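Local coordinates for protein 33 kDa chaperonin (Thermotoga maritima, PDB 1VQ0) that probably acts as a redox-regulated molecular chaperone that protects thermally unfolding and oxidatively damaged proteins from irreversible aggregation, at residues V50-A55 against G97-P102. Sequence-based numbering, arbitrary orientation.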
ATOM      1  N   VAL A  50      14.286  -1.482 -22.143  1.00 34.26           N
ATOM      2  CA  VAL A  50      14.410  -0.133 -21.612  1.00 34.10           C
ATOM      3  C   VAL A  50      13.484   0.020 -20.385  1.00 34.68           C
ATOM      4  O   VAL A  50      13.854   0.611 -19.385  1.00 35.79           O
ATOM      5  CB  VAL A  50      14.122   0.910 -22.735  1.00 34.34           C
ATOM      6  CG1 VAL A  50      13.986   2.348 -22.165  1.00 28.70           C
ATOM      7  CG2 VAL A  50      15.223   0.878 -23.774  1.00 32.94           C
ATOM      8  N   VAL A  51      12.273  -0.531 -20.477  1.00 34.66           N
ATOM      9  CA  VAL A  51      11.294  -0.406 -19.395  1.00 33.36           C
ATOM     10  C   VAL A  51      11.770  -1.127 -18.123  1.00 33.01           C
ATOM     11  O   VAL A  51      11.840  -0.541 -17.047  1.00 33.84           O
ATOM     12  CB  VAL A  51       9.904  -0.978 -19.814  1.00 32.76           C
ATOM     13  CG1 VAL A  51       8.894  -0.839 -18.657  1.00 31.53           C
ATOM     14  CG2 VAL A  51       9.350  -0.239 -21.006  1.00 30.68           C
ATOM     15  N   LEU A  52      12.080  -2.408 -18.262  1.00 32.80           N
ATOM     16  CA  LEU A  52      12.666  -3.173 -17.173  1.00 32.07           C
ATOM     17  C   LEU A  52      14.011  -2.612 -16.675  1.00 32.64           C
ATOM     18  O   LEU A  52      14.252  -2.592 -15.494  1.00 33.62           O
ATOM     19  CB  LEU A  52      12.771  -4.638 -17.525  1.00 31.82           C
ATOM     20  CG  LEU A  52      13.227  -5.606 -16.398  1.00 31.35           C
ATOM     21  CD1 LEU A  52      12.436  -5.413 -15.101  1.00 29.29           C
ATOM     22  CD2 LEU A  52      13.166  -7.066 -16.796  1.00 27.96           C
ATOM     23  N   GLY A  53      14.873  -2.187 -17.596  1.00 32.36           N
ATOM     24  CA  GLY A  53      16.166  -1.636 -17.248  1.00 31.00           C
ATOM     25  C   GLY A  53      16.027  -0.414 -16.346  1.00 31.62           C
ATOM     26  O   GLY A  53      16.711  -0.279 -15.344  1.00 33.63           O
ATOM     27  N   ARG A  54      15.116   0.468 -16.680  1.00 30.83           N
ATOM     28  CA  ARG A  54      14.929   1.638 -15.889  1.00 31.57           C
ATOM     29  C   ARG A  54      14.473   1.292 -14.482  1.00 32.50           C
ATOM     30  O   ARG A  54      14.918   1.929 -13.495  1.00 32.97           O
ATOM     31  CB  ARG A  54      13.896   2.544 -16.491  1.00 32.18           C
ATOM     32  CG  ARG A  54      14.349   3.367 -17.727  1.00 35.76           C
ATOM     33  CD  ARG A  54      13.378   4.542 -18.004  1.00 33.98           C
ATOM     34  NE  ARG A  54      13.572   5.095 -19.334  1.00 37.33           N
ATOM     35  CZ  ARG A  54      12.794   6.029 -19.880  1.00 37.73           C
ATOM     36  NH1 ARG A  54      11.774   6.515 -19.208  1.00 39.68           N
ATOM     37  NH2 ARG A  54      13.026   6.470 -21.103  1.00 29.19           N
ATOM     38  N   ALA A  55      13.603   0.283 -14.411  1.00 32.03           N
ATOM     39  CA  ALA A  55      13.058  -0.186 -13.170  1.00 31.96           C
ATOM     40  C   ALA A  55      14.147  -0.859 -12.287  1.00 33.08           C
ATOM     41  O   ALA A  55      14.237  -0.524 -11.091  1.00 31.51           O
ATOM     42  CB  ALA A  55      11.900  -1.099 -13.396  1.00 31.39           C
ATOM     43  N   GLY A  97      14.234  -9.083 -11.667  1.00 29.02           N
ATOM     44  CA  GLY A  97      13.114  -8.376 -12.273  1.00 30.32           C
ATOM     45  C   GLY A  97      12.503  -9.074 -13.469  1.00 30.03           C
ATOM     46  O   GLY A  97      13.068 -10.031 -13.980  1.00 32.06           O
ATOM     47  N   TYR A  98      11.333  -8.610 -13.888  1.00 31.15           N
ATOM     48  CA  TYR A  98      10.577  -9.203 -15.001  1.00 31.35           C
ATOM     49  C   TYR A  98       9.457  -8.236 -15.447  1.00 32.34           C
ATOM     50  O   TYR A  98       9.093  -7.295 -14.714  1.00 32.28           O
ATOM     51  CB  TYR A  98       9.997 -10.559 -14.616  1.00 31.54           C
ATOM     52  CG  TYR A  98       8.899 -10.548 -13.526  1.00 32.50           C
ATOM     53  CD1 TYR A  98       9.217 -10.669 -12.192  1.00 31.05           C
ATOM     54  CD2 TYR A  98       7.532 -10.478 -13.869  1.00 35.82           C
ATOM     55  CE1 TYR A  98       8.212 -10.659 -11.188  1.00 33.50           C
ATOM     56  CE2 TYR A  98       6.514 -10.466 -12.880  1.00 34.89           C
ATOM     57  CZ  TYR A  98       6.881 -10.543 -11.534  1.00 33.62           C
ATOM     58  OH  TYR A  98       5.919 -10.588 -10.536  1.00 35.85           O
ATOM     59  N   VAL A  99       8.938  -8.471 -16.654  1.00 30.96           N
ATOM     60  CA  VAL A  99       7.799  -7.727 -17.169  1.00 30.52           C
ATOM     61  C   VAL A  99       6.776  -8.738 -17.584  1.00 31.75           C
ATOM     62  O   VAL A  99       7.125  -9.882 -17.874  1.00 31.89           O
ATOM     63  CB  VAL A  99       8.111  -6.828 -18.357  1.00 30.30           C
ATOM     64  CG1 VAL A  99       9.114  -5.788 -18.005  1.00 29.01           C
ATOM     65  CG2 VAL A  99       8.605  -7.627 -19.573  1.00 26.18           C
ATOM     66  N   ALA A 100       5.504  -8.330 -17.611  1.00 32.24           N
ATOM     67  CA  ALA A 100       4.437  -9.265 -17.974  1.00 33.07           C
ATOM     68  C   ALA A 100       4.502  -9.633 -19.459  1.00 33.37           C
ATOM     69  O   ALA A 100       4.248 -10.792 -19.812  1.00 33.61           O
ATOM     70  CB  ALA A 100       3.071  -8.702 -17.604  1.00 34.59           C
ATOM     71  N   ASN A 101       4.941  -8.676 -20.295  1.00 32.51           N
ATOM     72  CA  ASN A 101       5.019  -8.844 -21.731  1.00 32.84           C
ATOM     73  C   ASN A 101       6.401  -8.545 -22.286  1.00 31.89           C
ATOM     74  O   ASN A 101       6.647  -7.455 -22.754  1.00 29.93           O
ATOM     75  CB  ASN A 101       3.930  -8.015 -22.459  1.00 34.36           C
ATOM     76  CG  ASN A 101       3.986  -8.168 -24.025  1.00 39.42           C
ATOM     77  OD1 ASN A 101       4.630  -9.086 -24.559  1.00 43.89           O
ATOM     78  ND2 ASN A 101       3.313  -7.256 -24.743  1.00 42.69           N
ATOM     79  N   PRO A 102       7.297  -9.534 -22.223  1.00 31.74           N
ATOM     80  CA  PRO A 102       8.681  -9.362 -22.648  1.00 32.36           C
ATOM     81  C   PRO A 102       8.896  -9.012 -24.126  1.00 31.44           C
ATOM     82  O   PRO A 102       9.962  -8.539 -24.472  1.00 31.61           O
ATOM     83  CB  PRO A 102       9.348 -10.745 -22.344  1.00 32.98           C
ATOM     84  CG  PRO A 102       8.295 -11.698 -22.010  1.00 32.07           C
ATOM     85  CD  PRO A 102       7.033 -10.896 -21.723  1.00 31.79           C
TER
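Leu52 reaches from its helix to the strand, setting both methyls on the backbone of Gly97 and Tyr98. CG lies anti to the backbone N (chi1 -173°), which extends the side chain from the helix toward the strand. CD1 rests 3.6 Å from Tyr98 N. CD2 sits 3.8 Å from Tyr98 CA and also touches the carbonyl carbon of Gly97. With no side chain at Gly97, the CD1 methyl of Leu52 can lie close over the strand backbone. Val99 meets the root of the same leucine: its CG1 touches Leu52 CB at 3.9 Å. No hydrogen bond crosses the contact. Helix 46-62 thus packs on one face of the large mixed sheet of the Hsp33 fold, which includes strand 94-99; the axes of 50-55 and 97-99 come within 8.6 Å and run roughly antiparallel (147°). An alanine in place of Leu52 would remove both methyls and is likely to open a gap over the Gly97-Tyr98 peptide, though the CB contact with Val99 would probably remain. Val51 and Val99 both reach Ile82, which extends the apolar layer. The Tyr98 side chain leaves the strand on the other face, where its ring meets Trp277 edge-to-face and its OH hydrogen-bonds Lys276 NZ, near the zinc site.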